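Local coordinates for uncharacterized protein (Deinococcus radiodurans, PDB 3GG7) that binds manganese and is probably a TatD-type metal-dependent hydrolase acting on ester bonds, though its substrate is not known, at residues V53-P61 against Y77-G88; F103-E114 against V132-S142. One frame throughout, in Å; residues are numbered along the deposited sequence.

Contact 1: V53-P61 against Y77-G88; sequences VWTALGFHP and YLPETRFVGEVG. With MN (manganese (II) ion), chain B; SO4 (sulfate ion), chain C.
Y77 meets L57 through its CB, which lies 3.9 Å from L57 CD2. L57 CD1 lies at the edge of the Y77 ring, near its plane; at the far end of this ring the OH donates to a sulfate that R41 and R76 also bind. L57 CG stands anti to its backbone N (chi1 178°), which carries CD2 over the start of the 3-10 turn, 3.6 Å from L78 N. T81 holds segment 53-61 by its hydroxyl: T81 OG1 donates to T55 O at 2.9 Å, nearly in line with the carbonyl, and accepts from F83 N in an ST turn. T81 CG2 rests on L57 CB. The F83 ring is almost parallel to the six-membered ring of W54 but slid aside; W54 CE3 and F83 CZ are 3.6 Å apart. L57 N donates to F83 O. V84 forms a single bridge with L57. G85 N donates to L57 O from above the carbonyl plane. A cis peptide links G85 to E86. E86 O accepts from F59 N at 2.9 Å. The extended E86 side chain runs beside H60 and binds manganese through OE1 at 2.1 Å; OE2 is hydrogen-bonded to ND1 of H124. Water 1 joins G88 N to F59 O. A glutamate brought to the metal by a barrel strand, with H7, H9 and D196 completing the protein ligands, is characteristic of the TIM-barrel metallo-dependent hydrolases.

Contact 2: F103-E114 against V132-S142; sequences FAVFQHILRRCE and VLNCLEANPRS
Two neighbouring outer helices of the TIM barrel meet here, in the helical layer that surrounds its parallel strands. F103, F106 and L110 of the first face C135 of the second. C135 CB sits 3.7 Å from F106 CE2. C135 SG points toward the F103 ring, 4.9 Å from its centroid, and lies 5.1 Å from that of F106, oblique to both rings in sulfur-aromatic contacts. L110 CD1 lies over one face of the F106 ring, toward the rim, and also touches C135 CB. The L110 CD2 branch turns to S142, with OG at 3.8 Å.

The helix segments run the same way, 10.6 Å apart at closest approach and crossing at -29°. This is the arrangement expected of successive beta/alpha units, and strand 119-124 lies between the two helices in sequence. V132 and L110 also touch that strand, at I123 and L121.

Past the helix, N139 turns back. N139 ND2 donates to C135 O at 2.8 Å, almost straight and in the plane of its amide. It also donates to water 3, which Q107 NE2 reaches from the first helix. These two bonds hold the amide against L110 CB; the L110 and N139 side chains cross at about a right angle. S142 OG, placed between backbone N and carbonyl carbon (chi1 55°), donates to N139 O, which S142 N also reaches. E114 lays CG on R141 CB at 3.6 Å; their charged ends stay beyond salt-bridge distance.

In the fold
The two contacts follow one another along the chain and in the barrel wall. Their centres are 14 Å apart. Strand 83-88 of contact 1 leads into helix 99-115 of contact 2, which packs back on it. I109 of helix 99-115 touches both segments of contact 1: its CD1 lies 3.7 Å from F59 CB and 3.7 Å from V87 CG1. F106 CD1 meets G88 N at 3.7 Å, and L78 CD2 reaches R112 O at 3.6 Å. Contact 1 holds a manganese ligand, E86. Contact 2 is farther out; the side chain of F106 is about 13 Å from the metal and about 9 Å from the side chain of E86.

Contact 1: V53-P61 against Y77-G88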
loop_
_atom_site.group_PDB
_atom_site.type_symbol
_atom_site.label_atom_id
_atom_site.label_comp_id
_atom_site.label_asym_id
_atom_site.label_seq_id
_atom_site.Cartn_x
_atom_site.Cartn_y
_atom_site.Cartn_z
ATOM N N VAL A 53 14.936 0.573 0.664
ATOM C CA VAL A 53 13.903 1.591 0.495
ATOM C C VAL A 53 13.432 1.543 -0.964
ATOM O O VAL A 53 14.182 1.908 -1.868
ATOM C CB VAL A 53 14.447 3.008 0.811
ATOM C CG1 VAL A 53 13.361 4.056 0.555
ATOM C CG2 VAL A 53 14.935 3.096 2.284
ATOM N N TRP A 54 12.210 1.067 -1.184
ATOM C CA TRP A 54 11.640 0.887 -2.522
ATOM C C TRP A 54 10.540 1.923 -2.683
ATOM O O TRP A 54 9.500 1.861 -2.009
ATOM C CB TRP A 54 11.040 -0.518 -2.632
ATOM C CG TRP A 54 12.002 -1.662 -2.415
ATOM C CD1 TRP A 54 13.358 -1.596 -2.201
ATOM C CD2 TRP A 54 11.672 -3.066 -2.433
ATOM N NE1 TRP A 54 13.873 -2.867 -2.085
ATOM C CE2 TRP A 54 12.860 -3.781 -2.215
ATOM C CE3 TRP A 54 10.477 -3.775 -2.607
ATOM C CZ2 TRP A 54 12.898 -5.178 -2.150
ATOM C CZ3 TRP A 54 10.521 -5.154 -2.562
ATOM C CH2 TRP A 54 11.735 -5.840 -2.341
ATOM N N THR A 55 10.747 2.872 -3.584
ATOM C CA THR A 55 9.871 4.041 -3.670
ATOM C C THR A 55 8.771 3.822 -4.729
ATOM O O THR A 55 9.031 3.327 -5.855
ATOM C CB THR A 55 10.674 5.303 -4.001
ATOM O OG1 THR A 55 11.870 5.367 -3.207
ATOM C CG2 THR A 55 9.835 6.577 -3.780
ATOM N N ALA A 56 7.541 4.186 -4.351
ATOM C CA ALA A 56 6.338 4.041 -5.193
ATOM C C ALA A 56 5.825 5.448 -5.576
ATOM O O ALA A 56 5.975 6.416 -4.803
ATOM C CB ALA A 56 5.259 3.246 -4.456
ATOM N N LEU A 57 5.282 5.543 -6.793
ATOM C CA LEU A 57 4.811 6.758 -7.428
ATOM C C LEU A 57 3.292 6.779 -7.264
ATOM O O LEU A 57 2.579 5.896 -7.760
ATOM C CB LEU A 57 5.199 6.757 -8.899
ATOM C CG LEU A 57 4.726 7.943 -9.700
ATOM C CD1 LEU A 57 5.484 9.178 -9.293
ATOM C CD2 LEU A 57 4.989 7.634 -11.198
ATOM N N GLY A 58 2.779 7.798 -6.575
ATOM C CA GLY A 58 1.385 7.805 -6.147
ATOM C C GLY A 58 0.636 9.081 -6.437
ATOM O O GLY A 58 1.185 10.056 -6.968
ATOM N N PHE A 59 -0.651 9.041 -6.107
ATOM C CA PHE A 59 -1.515 10.221 -6.109
ATOM C C PHE A 59 -2.707 9.874 -5.211
ATOM O O PHE A 59 -3.598 9.122 -5.588
ATOM C CB PHE A 59 -2.002 10.552 -7.511
ATOM C CG PHE A 59 -2.314 12.005 -7.734
ATOM C CD1 PHE A 59 -2.590 12.878 -6.685
ATOM C CD2 PHE A 59 -2.366 12.490 -9.002
ATOM C CE1 PHE A 59 -2.883 14.219 -6.935
ATOM C CE2 PHE A 59 -2.639 13.833 -9.250
ATOM C CZ PHE A 59 -2.905 14.689 -8.212
ATOM N N HIS A 60 -2.636 10.332 -3.982
ATOM C CA HIS A 60 -3.551 9.888 -2.920
ATOM C C HIS A 60 -4.921 10.519 -3.142
ATOM O O HIS A 60 -5.025 11.716 -3.441
ATOM C CB HIS A 60 -2.956 10.320 -1.588
ATOM C CG HIS A 60 -3.615 9.724 -0.390
ATOM N ND1 HIS A 60 -4.918 10.019 -0.040
ATOM C CD2 HIS A 60 -3.140 8.898 0.572
ATOM C CE1 HIS A 60 -5.215 9.395 1.089
ATOM N NE2 HIS A 60 -4.159 8.693 1.472
ATOM N N PRO A 61 -5.987 9.744 -2.981
ATOM C CA PRO A 61 -7.311 10.304 -3.282
ATOM C C PRO A 61 -7.658 11.555 -2.474
ATOM O O PRO A 61 -8.421 12.390 -2.947
ATOM C CB PRO A 61 -8.269 9.139 -2.993
ATOM C CG PRO A 61 -7.479 8.151 -2.241
ATOM C CD PRO A 61 -6.063 8.310 -2.658
ATOM N N TYR A 77 7.086 10.205 -14.677
ATOM C CA TYR A 77 7.969 9.421 -13.831
ATOM C C TYR A 77 7.693 7.934 -13.797
ATOM O O TYR A 77 8.526 7.186 -13.300
ATOM C CB TYR A 77 7.890 9.945 -12.402
ATOM C CG TYR A 77 8.357 11.376 -12.196
ATOM C CD1 TYR A 77 9.484 11.886 -12.829
ATOM C CD2 TYR A 77 7.672 12.200 -11.342
ATOM C CE1 TYR A 77 9.916 13.204 -12.570
ATOM C CE2 TYR A 77 8.082 13.484 -11.065
ATOM C CZ TYR A 77 9.209 13.987 -11.694
ATOM O OH TYR A 77 9.586 15.268 -11.378
ATOM N N LEU A 78 6.585 7.495 -14.382
ATOM C CA LEU A 78 6.224 6.085 -14.367
ATOM C C LEU A 78 7.326 5.132 -14.844
ATOM O O LEU A 78 7.488 4.075 -14.270
ATOM C CB LEU A 78 4.914 5.876 -15.121
ATOM C CG LEU A 78 4.071 4.622 -14.914
ATOM C CD1 LEU A 78 3.914 4.248 -13.433
ATOM C CD2 LEU A 78 2.744 4.868 -15.610
ATOM N N PRO A 79 8.135 5.523 -15.850
ATOM C CA PRO A 79 9.213 4.613 -16.276
ATOM C C PRO A 79 10.294 4.341 -15.226
ATOM O O PRO A 79 11.075 3.375 -15.355
ATOM C CB PRO A 79 9.820 5.347 -17.472
ATOM C CG PRO A 79 8.725 6.165 -17.998
ATOM C CD PRO A 79 8.006 6.665 -16.760
ATOM N N GLU A 80 10.350 5.160 -14.183
ATOM C CA GLU A 80 11.381 5.035 -13.157
ATOM C C GLU A 80 11.088 4.082 -12.002
ATOM O O GLU A 80 11.910 3.937 -11.092
ATOM C CB GLU A 80 11.695 6.413 -12.586
ATOM C CG GLU A 80 12.219 7.354 -13.654
ATOM C CD GLU A 80 12.540 8.724 -13.132
ATOM O OE1 GLU A 80 12.971 8.845 -11.952
ATOM O OE2 GLU A 80 12.346 9.695 -13.900
ATOM N N THR A 81 9.927 3.443 -12.000
ATOM C CA THR A 81 9.581 2.582 -10.876
ATOM C C THR A 81 8.659 1.460 -11.275
ATOM O O THR A 81 7.829 1.626 -12.172
ATOM C CB THR A 81 8.962 3.385 -9.679
ATOM O OG1 THR A 81 8.724 2.488 -8.585
ATOM C CG2 THR A 81 7.670 4.077 -10.076
ATOM N N ARG A 82 8.777 0.349 -10.556
ATOM C CA ARG A 82 7.851 -0.770 -10.722
ATOM C C ARG A 82 6.669 -0.682 -9.763
ATOM O O ARG A 82 5.751 -1.507 -9.839
ATOM C CB ARG A 82 8.588 -2.110 -10.612
ATOM C CG ARG A 82 9.050 -2.551 -9.281
ATOM C CD ARG A 82 10.022 -3.793 -9.361
ATOM N NE ARG A 82 11.268 -3.567 -10.117
ATOM C CZ ARG A 82 11.728 -4.320 -11.132
ATOM N NH1 ARG A 82 11.072 -5.399 -11.564
ATOM N NH2 ARG A 82 12.854 -3.995 -11.747
ATOM N N PHE A 83 6.663 0.316 -8.860
ATOM C CA PHE A 83 5.672 0.403 -7.796
ATOM C C PHE A 83 4.888 1.693 -7.901
ATOM O O PHE A 83 5.475 2.782 -8.040
ATOM C CB PHE A 83 6.312 0.361 -6.409
ATOM C CG PHE A 83 7.264 -0.799 -6.201
ATOM C CD1 PHE A 83 6.779 -2.083 -5.938
ATOM C CD2 PHE A 83 8.632 -0.594 -6.219
ATOM C CE1 PHE A 83 7.677 -3.125 -5.736
ATOM C CE2 PHE A 83 9.517 -1.630 -6.022
ATOM C CZ PHE A 83 9.012 -2.906 -5.755
ATOM N N VAL A 84 3.566 1.566 -7.827
ATOM C CA VAL A 84 2.628 2.699 -7.869
ATOM C C VAL A 84 1.850 2.721 -6.561
ATOM O O VAL A 84 1.264 1.718 -6.166
ATOM C CB VAL A 84 1.682 2.611 -9.098
ATOM C CG1 VAL A 84 0.465 3.547 -8.969
ATOM C CG2 VAL A 84 2.534 2.943 -10.347
ATOM N N GLY A 85 1.857 3.851 -5.856
ATOM C CA GLY A 85 1.086 4.016 -4.627
ATOM C C GLY A 85 1.598 5.239 -3.887
ATOM O O GLY A 85 2.745 5.643 -4.092
ATOM N N GLU A 86 0.772 5.854 -3.028
ATOM C CA GLU A 86 -0.584 5.410 -2.729
ATOM C C GLU A 86 -1.555 5.977 -3.761
ATOM O O GLU A 86 -1.517 7.168 -4.090
ATOM C CB GLU A 86 -0.955 5.922 -1.334
ATOM C CG GLU A 86 -2.331 5.486 -0.863
ATOM C CD GLU A 86 -2.504 5.541 0.631
ATOM O OE1 GLU A 86 -1.564 5.994 1.342
ATOM O OE2 GLU A 86 -3.581 5.114 1.093
ATOM N N VAL A 87 -2.444 5.108 -4.272
ATOM C CA VAL A 87 -3.454 5.491 -5.275
ATOM C C VAL A 87 -4.777 4.874 -4.857
ATOM O O VAL A 87 -4.778 3.956 -4.034
ATOM C CB VAL A 87 -3.098 5.041 -6.687
ATOM C CG1 VAL A 87 -1.812 5.735 -7.195
ATOM C CG2 VAL A 87 -2.934 3.512 -6.760
ATOM N N GLY A 88 -5.897 5.371 -5.373
ATOM C CA GLY A 88 -7.181 4.685 -5.123
ATOM C C GLY A 88 -8.342 5.629 -4.957
ATOM O O GLY A 88 -8.366 6.693 -5.566
HETATM MN MN MN B . -0.985 5.301 3.255
HETATM S S SO4 C . 12.560 16.166 -13.472
HETATM O O1 SO4 C . 12.758 14.860 -14.083
HETATM O O2 SO4 C . 13.302 16.250 -12.212
HETATM O O3 SO4 C . 13.062 17.218 -14.373
HETATM O O4 SO4 C . 11.122 16.333 -13.269
HETATM O O HOH W 1 -5.422 7.655 -7.151
HETATM O O HOH W 2 -2.862 5.430 4.036
#

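Contact 2: F103-E114 against V132-S142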
loop_
_atom_site.group_PDB
_atom_site.type_symbol
_atom_site.label_atom_id
_atom_site.label_comp_id
_atom_site.label_asym_id
_atom_site.label_seq_id
_atom_site.Cartn_x
_atom_site.Cartn_y
_atom_site.Cartn_z
ATOM N N PHE A 103 -12.183 9.645 -9.210
ATOM C CA PHE A 103 -12.402 8.580 -10.184
ATOM C C PHE A 103 -11.583 8.831 -11.458
ATOM O O PHE A 103 -10.907 7.951 -11.968
ATOM C CB PHE A 103 -13.907 8.476 -10.469
ATOM C CG PHE A 103 -14.271 7.433 -11.477
ATOM C CD1 PHE A 103 -14.774 6.206 -11.073
ATOM C CD2 PHE A 103 -14.164 7.699 -12.833
ATOM C CE1 PHE A 103 -15.138 5.244 -12.008
ATOM C CE2 PHE A 103 -14.518 6.736 -13.786
ATOM C CZ PHE A 103 -15.003 5.513 -13.368
ATOM N N ALA A 104 -11.619 10.067 -11.955
ATOM C CA ALA A 104 -10.859 10.445 -13.121
ATOM C C ALA A 104 -9.369 10.157 -12.967
ATOM O O ALA A 104 -8.742 9.575 -13.858
ATOM C CB ALA A 104 -11.078 11.910 -13.437
ATOM N N VAL A 105 -8.805 10.576 -11.831
ATOM C CA VAL A 105 -7.394 10.362 -11.586
ATOM C C VAL A 105 -7.039 8.873 -11.481
ATOM O O VAL A 105 -6.048 8.413 -12.050
ATOM C CB VAL A 105 -6.929 11.115 -10.299
ATOM C CG1 VAL A 105 -5.562 10.648 -9.843
ATOM C CG2 VAL A 105 -6.908 12.613 -10.556
ATOM N N PHE A 106 -7.810 8.122 -10.703
ATOM C CA PHE A 106 -7.516 6.709 -10.537
ATOM C C PHE A 106 -7.629 5.949 -11.866
ATOM O O PHE A 106 -6.801 5.098 -12.196
ATOM C CB PHE A 106 -8.459 6.095 -9.482
ATOM C CG PHE A 106 -8.106 4.702 -9.072
ATOM C CD1 PHE A 106 -6.796 4.297 -8.846
ATOM C CD2 PHE A 106 -9.119 3.774 -8.879
ATOM C CE1 PHE A 106 -6.524 2.985 -8.439
ATOM C CE2 PHE A 106 -8.857 2.475 -8.500
ATOM C CZ PHE A 106 -7.584 2.066 -8.272
ATOM N N GLN A 107 -8.654 6.274 -12.643
ATOM C CA GLN A 107 -8.813 5.619 -13.952
ATOM C C GLN A 107 -7.629 5.954 -14.850
ATOM O O GLN A 107 -7.073 5.073 -15.531
ATOM C CB GLN A 107 -10.105 6.073 -14.604
ATOM C CG GLN A 107 -10.241 5.673 -16.049
ATOM C CD GLN A 107 -11.586 6.073 -16.590
ATOM O OE1 GLN A 107 -11.795 7.228 -16.976
ATOM N NE2 GLN A 107 -12.513 5.126 -16.607
ATOM N N HIS A 108 -7.207 7.223 -14.835
ATOM C CA HIS A 108 -6.021 7.675 -15.591
ATOM C C HIS A 108 -4.791 6.864 -15.172
ATOM O O HIS A 108 -4.028 6.375 -16.013
ATOM C CB HIS A 108 -5.775 9.180 -15.383
ATOM C CG HIS A 108 -4.473 9.680 -15.933
ATOM N ND1 HIS A 108 -4.350 10.233 -17.197
ATOM C CD2 HIS A 108 -3.246 9.753 -15.371
ATOM C CE1 HIS A 108 -3.098 10.611 -17.388
ATOM N NE2 HIS A 108 -2.406 10.326 -16.298
ATOM N N ILE A 109 -4.617 6.715 -13.857
ATOM C CA ILE A 109 -3.470 6.025 -13.318
ATOM C C ILE A 109 -3.465 4.571 -13.785
ATOM O O ILE A 109 -2.445 4.083 -14.235
ATOM C CB ILE A 109 -3.403 6.160 -11.790
ATOM C CG1 ILE A 109 -2.838 7.562 -11.453
ATOM C CG2 ILE A 109 -2.541 5.068 -11.192
ATOM C CD1 ILE A 109 -2.848 7.951 -9.993
ATOM N N LEU A 110 -4.603 3.897 -13.697
ATOM C CA LEU A 110 -4.677 2.497 -14.102
ATOM C C LEU A 110 -4.384 2.341 -15.588
ATOM O O LEU A 110 -3.633 1.455 -15.973
ATOM C CB LEU A 110 -6.035 1.907 -13.747
ATOM C CG LEU A 110 -6.356 1.817 -12.261
ATOM C CD1 LEU A 110 -7.729 1.221 -12.053
ATOM C CD2 LEU A 110 -5.315 0.972 -11.498
ATOM N N ARG A 111 -4.909 3.245 -16.396
ATOM C CA ARG A 111 -4.651 3.198 -17.828
ATOM C C ARG A 111 -3.166 3.419 -18.163
ATOM O O ARG A 111 -2.604 2.688 -18.986
ATOM C CB ARG A 111 -5.553 4.184 -18.560
ATOM C CG ARG A 111 -7.024 3.790 -18.521
ATOM C CD ARG A 111 -7.778 4.388 -19.694
ATOM N NE ARG A 111 -9.214 4.535 -19.453
ATOM C CZ ARG A 111 -10.093 3.534 -19.332
ATOM N NH1 ARG A 111 -9.715 2.253 -19.392
ATOM N NH2 ARG A 111 -11.379 3.820 -19.134
ATOM N N ARG A 112 -2.515 4.378 -17.490
ATOM C CA ARG A 112 -1.091 4.635 -17.724
ATOM C C ARG A 112 -0.262 3.452 -17.256
ATOM O O ARG A 112 0.709 3.072 -17.914
ATOM C CB ARG A 112 -0.622 5.911 -17.033
ATOM C CG ARG A 112 -1.372 7.169 -17.470
ATOM C CD ARG A 112 -1.084 7.569 -18.911
ATOM N NE ARG A 112 -1.819 6.771 -19.894
ATOM C CZ ARG A 112 -3.120 6.889 -20.180
ATOM N NH1 ARG A 112 -3.659 6.097 -21.105
ATOM N NH2 ARG A 112 -3.895 7.770 -19.551
ATOM N N CYS A 113 -0.662 2.815 -16.151
ATOM C CA CYS A 113 0.022 1.607 -15.698
ATOM C C CYS A 113 -0.060 0.532 -16.784
ATOM O O CYS A 113 0.938 -0.075 -17.127
ATOM C CB CYS A 113 -0.554 1.073 -14.408
ATOM S SG CYS A 113 -0.086 2.083 -12.956
ATOM N N GLU A 114 -1.245 0.347 -17.351
ATOM C CA GLU A 114 -1.403 -0.630 -18.445
ATOM C C GLU A 114 -0.487 -0.286 -19.624
ATOM O O GLU A 114 0.216 -1.175 -20.157
ATOM C CB GLU A 114 -2.858 -0.714 -18.899
ATOM C CG GLU A 114 -3.059 -1.729 -20.009
ATOM C CD GLU A 114 -4.493 -1.884 -20.448
ATOM O OE1 GLU A 114 -5.433 -1.680 -19.630
ATOM O OE2 GLU A 114 -4.672 -2.255 -21.630
ATOM N N VAL A 132 -13.543 0.569 -6.110
ATOM C CA VAL A 132 -12.154 0.209 -6.446
ATOM C C VAL A 132 -12.115 -1.111 -7.232
ATOM O O VAL A 132 -11.447 -1.216 -8.256
ATOM C CB VAL A 132 -11.243 0.172 -5.199
ATOM C CG1 VAL A 132 -9.915 -0.548 -5.510
ATOM C CG2 VAL A 132 -10.987 1.617 -4.710
ATOM N N LEU A 133 -12.881 -2.095 -6.760
ATOM C CA LEU A 133 -12.913 -3.382 -7.444
ATOM C C LEU A 133 -13.500 -3.272 -8.847
ATOM O O LEU A 133 -13.013 -3.924 -9.768
ATOM C CB LEU A 133 -13.657 -4.417 -6.612
ATOM C CG LEU A 133 -12.999 -4.789 -5.279
ATOM C CD1 LEU A 133 -13.785 -5.831 -4.537
ATOM C CD2 LEU A 133 -11.588 -5.268 -5.507
ATOM N N ASN A 134 -14.518 -2.440 -9.035
ATOM C CA ASN A 134 -15.071 -2.208 -10.385
ATOM C C ASN A 134 -13.982 -1.651 -11.300
ATOM O O ASN A 134 -13.809 -2.082 -12.454
ATOM C CB ASN A 134 -16.291 -1.273 -10.343
ATOM C CG ASN A 134 -17.505 -1.929 -9.700
ATOM O OD1 ASN A 134 -17.571 -3.141 -9.614
ATOM N ND2 ASN A 134 -18.437 -1.123 -9.213
ATOM N N CYS A 135 -13.183 -0.724 -10.766
ATOM C CA CYS A 135 -12.098 -0.120 -11.562
ATOM C C CYS A 135 -11.040 -1.144 -11.919
ATOM O O CYS A 135 -10.535 -1.129 -13.016
ATOM C CB CYS A 135 -11.433 1.065 -10.823
ATOM S SG CYS A 135 -12.467 2.518 -10.614
ATOM N N LEU A 136 -10.676 -1.995 -10.971
ATOM C CA LEU A 136 -9.648 -3.002 -11.207
ATOM C C LEU A 136 -10.163 -4.038 -12.204
ATOM O O LEU A 136 -9.412 -4.487 -13.067
ATOM C CB LEU A 136 -9.246 -3.693 -9.918
ATOM C CG LEU A 136 -8.466 -2.805 -8.944
ATOM C CD1 LEU A 136 -8.242 -3.529 -7.628
ATOM C CD2 LEU A 136 -7.145 -2.355 -9.557
ATOM N N GLU A 137 -11.427 -4.412 -12.061
ATOM C CA GLU A 137 -12.021 -5.388 -12.997
ATOM C C GLU A 137 -12.027 -4.837 -14.423
ATOM O O GLU A 137 -11.838 -5.588 -15.388
ATOM C CB GLU A 137 -13.431 -5.767 -12.584
ATOM C CG GLU A 137 -13.957 -6.909 -13.426
ATOM C CD GLU A 137 -15.149 -7.597 -12.828
ATOM O OE1 GLU A 137 -15.440 -8.725 -13.285
ATOM O OE2 GLU A 137 -15.790 -7.030 -11.923
ATOM N N ALA A 138 -12.230 -3.530 -14.556
ATOM C CA ALA A 138 -12.270 -2.860 -15.852
ATOM C C ALA A 138 -10.882 -2.637 -16.457
ATOM O O ALA A 138 -10.750 -2.359 -17.653
ATOM C CB ALA A 138 -12.997 -1.532 -15.721
ATOM N N ASN A 139 -9.851 -2.754 -15.618
ATOM C CA ASN A 139 -8.473 -2.491 -16.011
ATOM C C ASN A 139 -7.546 -3.600 -15.519
ATOM O O ASN A 139 -6.627 -3.321 -14.753
ATOM C CB ASN A 139 -8.010 -1.159 -15.375
ATOM C CG ASN A 139 -8.736 0.047 -15.926
ATOM O OD1 ASN A 139 -8.328 0.613 -16.942
ATOM N ND2 ASN A 139 -9.807 0.467 -15.250
ATOM N N PRO A 140 -7.772 -4.869 -15.951
ATOM C CA PRO A 140 -6.992 -5.997 -15.441
ATOM C C PRO A 140 -5.525 -5.990 -15.852
ATOM O O PRO A 140 -4.720 -6.625 -15.186
ATOM C CB PRO A 140 -7.703 -7.229 -16.040
ATOM C CG PRO A 140 -8.343 -6.722 -17.233
ATOM C CD PRO A 140 -8.763 -5.316 -16.942
ATOM N N ARG A 141 -5.164 -5.246 -16.892
ATOM C CA ARG A 141 -3.771 -5.199 -17.334
ATOM C C ARG A 141 -2.956 -4.076 -16.670
ATOM O O ARG A 141 -1.800 -3.862 -17.025
ATOM C CB ARG A 141 -3.715 -5.055 -18.850
ATOM C CG ARG A 141 -4.229 -6.267 -19.584
ATOM C CD ARG A 141 -4.068 -6.076 -21.061
ATOM N NE ARG A 141 -4.693 -7.167 -21.798
ATOM C CZ ARG A 141 -5.921 -7.145 -22.323
ATOM N NH1 ARG A 141 -6.701 -6.069 -22.214
ATOM N NH2 ARG A 141 -6.370 -8.215 -22.971
ATOM N N SER A 142 -3.553 -3.395 -15.690
ATOM C CA SER A 142 -2.849 -2.339 -14.948
ATOM C C SER A 142 -1.760 -2.894 -14.026
ATOM O O SER A 142 -0.843 -2.164 -13.615
ATOM C CB SER A 142 -3.831 -1.484 -14.147
ATOM O OG SER A 142 -4.620 -2.278 -13.298
HETATM O O HOH W 3 -11.938 2.300 -16.428
#